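Local coordinates for protein transcriptional regulator I2 (Pseudomonas fluorescens A506, PDB 4MO7) that acts as a Crohn's disease-associated superantigen and, as a member of the TetR family, probably binds DNA to regulate transcription, at residues A[33-38]-A[77-82]; A[40-43]-A[49-52]; A[45-50]-A[129-134]. All coordinates share one frame; numbering follows the deposited sequence.

Contact 1. Residues A[33-38]-A[77-82]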
loop_
_atom_site.group_PDB
_atom_site.type_symbol
_atom_site.label_atom_id
_atom_site.label_comp_id
_atom_site.label_asym_id
_atom_site.label_seq_id
_atom_site.Cartn_x
_atom_site.Cartn_y
_atom_site.Cartn_z
ATOM N N LYS A 33 23.672 2.521 -24.288
ATOM C CA LYS A 33 23.345 3.929 -24.480
ATOM C C LYS A 33 21.856 4.065 -24.741
ATOM O O LYS A 33 21.188 5.016 -24.290
ATOM C CB LYS A 33 24.094 4.521 -25.683
ATOM C CG LYS A 33 25.556 4.922 -25.461
ATOM C CD LYS A 33 26.229 5.183 -26.825
ATOM C CE LYS A 33 27.712 5.492 -26.684
ATOM N NZ LYS A 33 28.312 5.746 -28.034
ATOM N N LEU A 34 21.320 3.130 -25.512
ATOM C CA LEU A 34 19.905 3.208 -25.844
ATOM C C LEU A 34 19.061 2.963 -24.600
ATOM O O LEU A 34 18.121 3.720 -24.345
ATOM C CB LEU A 34 19.569 2.180 -26.932
ATOM C CG LEU A 34 18.552 2.502 -28.015
ATOM C CD1 LEU A 34 18.684 3.843 -28.659
ATOM C CD2 LEU A 34 18.646 1.420 -29.094
ATOM N N LEU A 35 19.371 1.908 -23.850
ATOM C CA LEU A 35 18.594 1.559 -22.660
ATOM C C LEU A 35 18.662 2.677 -21.635
ATOM O O LEU A 35 17.645 3.078 -21.096
ATOM C CB LEU A 35 19.122 0.298 -21.969
ATOM C CG LEU A 35 18.665 -1.025 -22.536
ATOM C CD1 LEU A 35 18.948 -2.127 -21.533
ATOM C CD2 LEU A 35 17.190 -0.889 -22.859
ATOM N N GLN A 36 19.875 3.128 -21.322
ATOM C CA GLN A 36 20.029 4.134 -20.267
ATOM C C GLN A 36 19.396 5.433 -20.677
ATOM O O GLN A 36 18.825 6.131 -19.831
ATOM C CB GLN A 36 21.503 4.405 -20.022
ATOM C CG GLN A 36 22.264 3.181 -19.531
ATOM C CD GLN A 36 22.666 3.359 -18.101
ATOM O OE1 GLN A 36 22.055 2.774 -17.210
ATOM N NE2 GLN A 36 23.680 4.203 -17.861
ATOM N N THR A 37 19.503 5.787 -21.956
ATOM C CA THR A 37 18.868 7.047 -22.396
ATOM C C THR A 37 17.341 6.913 -22.478
ATOM O O THR A 37 16.632 7.833 -22.104
ATOM C CB THR A 37 19.414 7.529 -23.772
ATOM O OG1 THR A 37 20.832 7.662 -23.666
ATOM C CG2 THR A 37 18.801 8.882 -24.149
ATOM N N ALA A 38 16.844 5.762 -22.960
ATOM C CA ALA A 38 15.392 5.503 -22.975
ATOM C C ALA A 38 14.812 5.610 -21.575
ATOM O O ALA A 38 13.706 6.118 -21.367
ATOM C CB ALA A 38 15.130 4.081 -23.527
ATOM N N LEU A 77 11.155 -1.081 -23.328
ATOM C CA LEU A 77 10.549 -0.830 -22.005
ATOM C C LEU A 77 10.801 -2.004 -21.099
ATOM O O LEU A 77 11.212 -1.824 -19.940
ATOM C CB LEU A 77 9.046 -0.567 -22.112
ATOM C CG LEU A 77 8.258 -0.261 -20.826
ATOM C CD1 LEU A 77 8.761 0.972 -20.144
ATOM C CD2 LEU A 77 6.731 -0.178 -21.168
ATOM N N ARG A 78 10.593 -3.216 -21.616
ATOM C CA ARG A 78 10.930 -4.440 -20.870
ATOM C C ARG A 78 12.370 -4.404 -20.380
ATOM O O ARG A 78 12.641 -4.727 -19.222
ATOM C CB ARG A 78 10.774 -5.662 -21.785
ATOM C CG ARG A 78 11.208 -6.971 -21.096
ATOM C CD ARG A 78 11.323 -8.050 -22.170
ATOM N NE ARG A 78 12.314 -9.033 -21.768
ATOM C CZ ARG A 78 12.739 -10.021 -22.548
ATOM N NH1 ARG A 78 12.237 -10.143 -23.772
ATOM N NH2 ARG A 78 13.655 -10.882 -22.104
ATOM N N ALA A 79 13.306 -4.014 -21.247
ATOM C CA ALA A 79 14.732 -4.070 -20.875
ATOM C C ALA A 79 15.055 -2.998 -19.858
ATOM O O ALA A 79 15.877 -3.245 -18.971
ATOM C CB ALA A 79 15.634 -3.906 -22.113
ATOM N N VAL A 80 14.441 -1.829 -19.948
ATOM C CA VAL A 80 14.657 -0.781 -18.906
ATOM C C VAL A 80 14.229 -1.356 -17.569
ATOM O O VAL A 80 14.927 -1.236 -16.551
ATOM C CB VAL A 80 13.843 0.471 -19.231
ATOM C CG1 VAL A 80 13.754 1.448 -18.070
ATOM C CG2 VAL A 80 14.450 1.145 -20.473
ATOM N N MET A 81 13.078 -2.014 -17.546
ATOM C CA MET A 81 12.592 -2.543 -16.277
ATOM C C MET A 81 13.447 -3.715 -15.802
ATOM O O MET A 81 13.734 -3.848 -14.605
ATOM C CB MET A 81 11.137 -2.943 -16.409
ATOM C CG MET A 81 10.221 -1.751 -16.736
ATOM S SD MET A 81 8.531 -2.350 -16.501
ATOM C CE MET A 81 7.571 -0.989 -17.122
ATOM N N GLU A 82 13.867 -4.570 -16.719
ATOM C CA GLU A 82 14.731 -5.686 -16.329
ATOM C C GLU A 82 16.049 -5.180 -15.750
ATOM O O GLU A 82 16.548 -5.685 -14.728
ATOM C CB GLU A 82 14.999 -6.599 -17.526
ATOM C CG GLU A 82 13.822 -7.497 -17.915
ATOM C CD GLU A 82 14.209 -8.389 -19.099
ATOM O OE1 GLU A 82 13.538 -9.400 -19.337
ATOM O OE2 GLU A 82 15.191 -8.066 -19.799
#

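Contact 2. Residues A[40-43]-A[49-52]. With MG (magnesium ion), chain B.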
loop_
_atom_site.group_PDB
_atom_site.type_symbol
_atom_site.label_atom_id
_atom_site.label_comp_id
_atom_site.label_asym_id
_atom_site.label_seq_id
_atom_site.Cartn_x
_atom_site.Cartn_y
_atom_site.Cartn_z
ATOM N N HIS A 40 15.532 7.596 -19.212
ATOM C CA HIS A 40 15.195 8.993 -18.931
ATOM C C HIS A 40 14.028 9.531 -19.718
ATOM O O HIS A 40 13.153 10.209 -19.121
ATOM C CB HIS A 40 16.404 9.872 -19.187
ATOM C CG HIS A 40 17.445 9.683 -18.164
ATOM N ND1 HIS A 40 17.400 10.306 -16.930
ATOM C CD2 HIS A 40 18.540 8.901 -18.159
ATOM C CE1 HIS A 40 18.426 9.909 -16.210
ATOM N NE2 HIS A 40 19.130 9.062 -16.935
ATOM N N LEU A 41 14.041 9.291 -21.034
ATOM C CA LEU A 41 12.965 9.788 -21.905
ATOM C C LEU A 41 11.632 9.226 -21.412
ATOM O O LEU A 41 10.669 9.972 -21.202
ATOM C CB LEU A 41 13.208 9.421 -23.359
ATOM C CG LEU A 41 14.001 10.443 -24.194
ATOM C CD1 LEU A 41 15.333 10.700 -23.514
ATOM C CD2 LEU A 41 14.237 9.873 -25.570
ATOM N N PHE A 42 11.599 7.934 -21.121
ATOM C CA PHE A 42 10.348 7.354 -20.653
ATOM C C PHE A 42 9.900 7.983 -19.348
ATOM O O PHE A 42 8.714 8.220 -19.161
ATOM C CB PHE A 42 10.503 5.835 -20.466
ATOM C CG PHE A 42 10.673 5.068 -21.735
ATOM C CD1 PHE A 42 10.384 5.637 -22.987
ATOM C CD2 PHE A 42 11.160 3.763 -21.688
ATOM C CE1 PHE A 42 10.541 4.916 -24.133
ATOM C CE2 PHE A 42 11.323 3.007 -22.857
ATOM C CZ PHE A 42 11.024 3.594 -24.092
ATOM N N ARG A 43 10.838 8.226 -18.433
ATOM C CA ARG A 43 10.528 8.797 -17.125
ATOM C C ARG A 43 10.070 10.232 -17.326
ATOM O O ARG A 43 9.067 10.655 -16.732
ATOM C CB ARG A 43 11.779 8.798 -16.241
ATOM C CG ARG A 43 11.604 9.611 -14.937
ATOM C CD ARG A 43 10.400 9.108 -14.136
ATOM N NE ARG A 43 10.184 9.885 -12.903
ATOM C CZ ARG A 43 8.992 10.116 -12.351
ATOM N NH1 ARG A 43 7.883 9.637 -12.910
ATOM N NH2 ARG A 43 8.908 10.825 -11.233
ATOM N N ARG A 49 4.292 8.893 -24.833
ATOM C CA ARG A 49 4.650 10.130 -25.545
ATOM C C ARG A 49 6.068 10.105 -26.085
ATOM O O ARG A 49 6.442 10.979 -26.857
ATOM C CB ARG A 49 4.450 11.350 -24.670
ATOM C CG ARG A 49 3.443 11.130 -23.589
ATOM C CD ARG A 49 2.365 12.200 -23.530
ATOM N NE ARG A 49 2.306 12.837 -22.208
ATOM C CZ ARG A 49 2.027 12.208 -21.063
ATOM N NH1 ARG A 49 1.778 10.902 -21.045
ATOM N NH2 ARG A 49 2.000 12.892 -19.923
ATOM N N THR A 50 6.857 9.102 -25.701
ATOM C CA THR A 50 8.205 8.980 -26.241
ATOM C C THR A 50 8.184 8.288 -27.592
ATOM O O THR A 50 7.962 7.078 -27.707
ATOM C CB THR A 50 9.169 8.238 -25.270
ATOM O OG1 THR A 50 9.216 8.954 -24.040
ATOM C CG2 THR A 50 10.548 8.183 -25.881
ATOM N N THR A 51 8.424 9.036 -28.660
ATOM C CA THR A 51 8.433 8.403 -29.962
ATOM C C THR A 51 9.753 7.742 -30.290
ATOM O O THR A 51 10.799 7.968 -29.645
ATOM C CB THR A 51 8.074 9.390 -31.095
ATOM O OG1 THR A 51 9.223 10.217 -31.356
ATOM C CG2 THR A 51 6.888 10.274 -30.705
ATOM N N VAL A 52 9.710 6.896 -31.301
ATOM C CA VAL A 52 10.891 6.259 -31.822
ATOM C C VAL A 52 11.819 7.356 -32.362
ATOM O O VAL A 52 13.050 7.229 -32.324
ATOM C CB VAL A 52 10.507 5.243 -32.911
ATOM C CG1 VAL A 52 11.705 4.845 -33.747
ATOM C CG2 VAL A 52 9.894 4.005 -32.251
HETATM MG MG MG B . 21.152 8.189 -16.490
#

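Contact 3. Residues A[45-50]-A[129-134]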
loop_
_atom_site.group_PDB
_atom_site.type_symbol
_atom_site.label_atom_id
_atom_site.label_comp_id
_atom_site.label_asym_id
_atom_site.label_seq_id
_atom_site.Cartn_x
_atom_site.Cartn_y
_atom_site.Cartn_z
ATOM N N LYS A 45 8.889 11.847 -20.105
ATOM C CA LYS A 45 7.788 12.180 -20.994
ATOM C C LYS A 45 6.664 11.167 -20.939
ATOM O O LYS A 45 5.581 11.427 -21.446
ATOM C CB LYS A 45 8.268 12.263 -22.417
ATOM C CG LYS A 45 9.521 13.147 -22.572
ATOM C CD LYS A 45 10.064 12.942 -23.938
ATOM C CE LYS A 45 9.167 13.667 -24.946
ATOM N NZ LYS A 45 9.424 13.155 -26.299
ATOM N N GLY A 46 6.933 10.012 -20.344
ATOM C CA GLY A 46 6.023 8.892 -20.459
ATOM C C GLY A 46 6.402 8.010 -21.628
ATOM O O GLY A 46 6.916 8.467 -22.656
ATOM N N PHE A 47 6.091 6.721 -21.514
ATOM C CA PHE A 47 6.441 5.803 -22.552
ATOM C C PHE A 47 5.637 6.139 -23.776
ATOM O O PHE A 47 6.154 6.097 -24.894
ATOM C CB PHE A 47 6.085 4.385 -22.097
ATOM C CG PHE A 47 6.294 3.325 -23.143
ATOM C CD1 PHE A 47 7.586 2.940 -23.518
ATOM C CD2 PHE A 47 5.212 2.716 -23.741
ATOM C CE1 PHE A 47 7.780 1.955 -24.448
ATOM C CE2 PHE A 47 5.408 1.700 -24.711
ATOM C CZ PHE A 47 6.675 1.319 -25.053
ATOM N N GLU A 48 4.346 6.407 -23.572
ATOM C CA GLU A 48 3.477 6.581 -24.734
ATOM C C GLU A 48 3.874 7.839 -25.528
ATOM O O GLU A 48 3.815 7.831 -26.771
ATOM C CB GLU A 48 2.008 6.659 -24.318
ATOM C CG GLU A 48 1.046 6.578 -25.482
ATOM C CD GLU A 48 -0.424 6.601 -25.044
ATOM O OE1 GLU A 48 -0.774 5.907 -24.060
ATOM O OE2 GLU A 48 -1.227 7.309 -25.688
ATOM N N ARG A 49 4.292 8.893 -24.833
ATOM C CA ARG A 49 4.650 10.130 -25.545
ATOM C C ARG A 49 6.068 10.105 -26.085
ATOM O O ARG A 49 6.442 10.979 -26.857
ATOM C CB ARG A 49 4.450 11.350 -24.670
ATOM C CG ARG A 49 3.443 11.130 -23.589
ATOM C CD ARG A 49 2.365 12.200 -23.530
ATOM N NE ARG A 49 2.306 12.837 -22.208
ATOM C CZ ARG A 49 2.027 12.208 -21.063
ATOM N NH1 ARG A 49 1.778 10.902 -21.045
ATOM N NH2 ARG A 49 2.000 12.892 -19.923
ATOM N N THR A 50 6.857 9.102 -25.701
ATOM C CA THR A 50 8.205 8.980 -26.241
ATOM C C THR A 50 8.184 8.288 -27.592
ATOM O O THR A 50 7.962 7.078 -27.707
ATOM C CB THR A 50 9.169 8.238 -25.270
ATOM O OG1 THR A 50 9.216 8.954 -24.040
ATOM C CG2 THR A 50 10.548 8.183 -25.881
ATOM N N VAL A 129 7.333 1.473 -12.138
ATOM C CA VAL A 129 6.133 1.675 -11.349
ATOM C C VAL A 129 5.031 2.315 -12.175
ATOM O O VAL A 129 3.892 1.838 -12.190
ATOM C CB VAL A 129 6.465 2.513 -10.086
ATOM C CG1 VAL A 129 5.195 2.858 -9.341
ATOM C CG2 VAL A 129 7.507 1.742 -9.162
ATOM N N TYR A 130 5.352 3.375 -12.914
ATOM C CA TYR A 130 4.294 4.056 -13.648
ATOM C C TYR A 130 3.989 3.594 -15.040
ATOM O O TYR A 130 2.896 3.908 -15.534
ATOM C CB TYR A 130 4.518 5.576 -13.644
ATOM C CG TYR A 130 4.431 6.128 -12.252
ATOM C CD1 TYR A 130 3.250 6.039 -11.524
ATOM C CD2 TYR A 130 5.538 6.707 -11.643
ATOM C CE1 TYR A 130 3.169 6.527 -10.235
ATOM C CE2 TYR A 130 5.459 7.208 -10.354
ATOM C CZ TYR A 130 4.278 7.110 -9.657
ATOM O OH TYR A 130 4.214 7.607 -8.376
ATOM N N GLU A 131 4.916 2.851 -15.672
ATOM C CA GLU A 131 4.702 2.432 -17.057
ATOM C C GLU A 131 4.405 0.947 -17.152
ATOM O O GLU A 131 4.330 0.370 -18.247
ATOM C CB GLU A 131 5.898 2.776 -17.952
ATOM C CG GLU A 131 6.221 4.256 -18.065
ATOM C CD GLU A 131 5.138 5.032 -18.789
ATOM O OE1 GLU A 131 4.186 4.430 -19.363
ATOM O OE2 GLU A 131 5.214 6.259 -18.765
ATOM N N TRP A 132 4.151 0.351 -16.000
ATOM C CA TRP A 132 3.859 -1.071 -15.931
ATOM C C TRP A 132 2.760 -1.495 -16.923
ATOM O O TRP A 132 2.898 -2.493 -17.662
ATOM C CB TRP A 132 3.468 -1.423 -14.487
ATOM C CG TRP A 132 3.254 -2.890 -14.331
ATOM C CD1 TRP A 132 2.061 -3.541 -14.197
ATOM C CD2 TRP A 132 4.267 -3.894 -14.339
ATOM N NE1 TRP A 132 2.277 -4.890 -14.106
ATOM C CE2 TRP A 132 3.622 -5.138 -14.226
ATOM C CE3 TRP A 132 5.656 -3.856 -14.427
ATOM C CZ2 TRP A 132 4.321 -6.345 -14.156
ATOM C CZ3 TRP A 132 6.355 -5.068 -14.405
ATOM C CH2 TRP A 132 5.675 -6.294 -14.265
ATOM N N ARG A 133 1.695 -0.701 -16.979
ATOM C CA ARG A 133 0.553 -1.049 -17.809
ATOM C C ARG A 133 0.845 -0.860 -19.296
ATOM O O ARG A 133 0.089 -1.352 -20.121
ATOM C CB ARG A 133 -0.686 -0.239 -17.379
ATOM C CG ARG A 133 -1.282 -0.657 -16.017
ATOM C CD ARG A 133 -2.525 0.166 -15.662
ATOM N NE ARG A 133 -3.611 0.003 -16.631
ATOM C CZ ARG A 133 -4.654 0.826 -16.744
ATOM N NH1 ARG A 133 -4.765 1.891 -15.955
ATOM N NH2 ARG A 133 -5.587 0.589 -17.654
ATOM N N SER A 134 1.930 -0.152 -19.644
ATOM C CA SER A 134 2.349 -0.058 -21.061
ATOM C C SER A 134 3.076 -1.295 -21.618
ATOM O O SER A 134 3.258 -1.438 -22.824
ATOM C CB SER A 134 3.230 1.197 -21.257
ATOM O OG SER A 134 2.528 2.392 -20.973
HETATM O O HOH W 1 2.865 6.370 -20.718
#

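Contact 1. Residues A[33-38]-A[77-82]
In the N-terminal helical region that binds DNA in TetR relatives, Leu35 of helix 30-45 packs on Ala79 and Val80 of helix 73-97, the long helix that in the family links the DNA-binding helices to the C-terminal core. The contact illustrates how two helices can be joined by van der Waals contact alone, without a hydrogen bond between 33-38 and 77-82; the 168 Å² they bury together come from four residues. The local axes run nearly perpendicular, at 83°, and approach to 9.4 Å, so contact is confined to a small patch around the crossing. Leu35 fills its centre. Its CG stands beside the backbone N and anti to the carbonyl carbon (chi1 -83°), which carries the forked end over to Ala79, where both methyls bear on the same carbon. CD2 of Leu35 meets Ala79 CB at 3.5 Å, a tight fit for two methyls, and the other branch, Leu35 CD1, lies 3.8 Å from Ala79 CB. Having only a methyl, Ala79 lets the leucine come close to the helix backbone. Val80 contributes one branch, CG2, which sits 3.8 Å from Leu35 O and faces Ala38 more loosely, its CG2 being 4.3 Å from Ala38 CB. On another side of the second helix, Arg78 and Glu82 form a salt bridge one turn apart, with Arg78 NE 2.7 Å from Glu82 OE1; the donor approaches from above the carboxylate plane, 60° out of it. Phe70 lies against both Leu35 and Ala79, helix 52-59 meets Ala38 through Leu55, and helix 122-130 covers Val80 with Ala124 and Val127, so that the crossing is buried between these two helices and the loop carrying Phe70.

Contact 2. Residues A[40-43]-A[49-52]
Thr50 meets Leu41 and Phe42 with every atom of its short side chain, starting at CB. This carbon lies in the plane of the Phe42 ring, at its edge, 3.7 Å from Phe42 CD1; the threonine side chain and the phenylalanine cross at about a right angle. From CB the two branches part company. The methyl stands anti to the backbone N, and from there CG2 of Thr50 reaches 3.7 Å from Phe42 CE1. The same methyl also touches Leu41, with Thr50 CG2 3.9 Å from Leu41 CB. One methyl is thus shared by an aromatic edge and an aliphatic chain. The hydroxyl branch, beside the backbone N, comes to 3.3 Å between Thr50 OG1 and Leu41 O, but its hydrogen bond goes to Gly46 O. In TetR regulators a helix equivalent to 30-45 precedes the helix-turn-helix, and 49-52 is here the connection leading into helix 52-59, probably the first helix of that motif. Thr51 is the N-cap of helix 52-59, its hydroxyl bonded to the backbone N of Asp54, and Thr50 O accepts a hydrogen bond from Lys73 NZ. Beyond these two segments, Phe42 also packs on Ile76 and Leu77 of helix 73-97, and Leu41 on Leu55 and Ala58 of helix 52-59. His40, the residue before Leu41, takes no part in the packing on Thr50 and binds a magnesium ion through NE2 at 2.2 Å.

Contact 3. Residues A[45-50]-A[129-134]
Two torsions bring Glu131 and Phe47 together: the glutamate chain is bent at chi2 (-67°), folding its carboxylate against the turn 46-48, and Phe47 holds CG anti to its backbone N (chi1 175°), sending its ring past the carboxylate toward Ser134. The contact joins the turn that follows helix 30-45, in the N-terminal helical region of the TetR fold, to the residues just after helix 122-130 in the C-terminal part, and is an example of a carboxylate gripping the backbone of a turn. Gly46, with positive phi, leaves the helical path, and the next peptide N-H is directed at the glutamate: Phe47 N donates to Glu131 OE2 at 2.9 Å in a fairly straight bond. The donor sits well above the carboxylate, 73° out of its plane, so the group lies broadside to the turn. Gly46 CA comes to 3.2 Å from Glu131 OE2; it is the backbone angles here that call for glycine, since a CB would jam against the carbonyl O of Lys45. The second oxygen, OE1, lies 3.3 Å from Phe47 CB. It also takes the hydroxyl of Ser134, whose OG donates to Glu131 OE1 at 3.1 Å, nearly in line with the CD-OE1 bond; this partner would help fix the carboxylate's rotation. Ser134 in turn uses its carbon, with CB 3.5 Å from Phe47 CD2, meeting the ring obliquely. The same ring has a cation-pi partner in Lys73, whose NZ also donates to Phe47 O, and it packs on Leu77 of helix 73-97. A water molecule completes the bridge: it donates to Glu131 OE1 at 2.7 Å and accepts from the backbone N of Glu48 at 3.2 Å.

How the contacts relate
From the N terminus, helix 30-45 supplies the first segments of contacts 1 and 2, and the turn at its end begins contact 3. Contact 2 closes a short loop, six residues apart, bringing the lead into helix 52-59 back onto its own helix; it falls wholly within the longer loop that contact 1 closes at helix 73-97. Contact 3 crosses contact 1, since 45-50 precedes 77-82 while 129-134 follows it, and it ties the N-terminal helical region to the C-terminal part. Contacts 2 and 3 share Arg49 and Thr50. Leu77 is the common neighbour, packing on Phe42 of contact 2 and on Phe47 and Ser134 of contact 3.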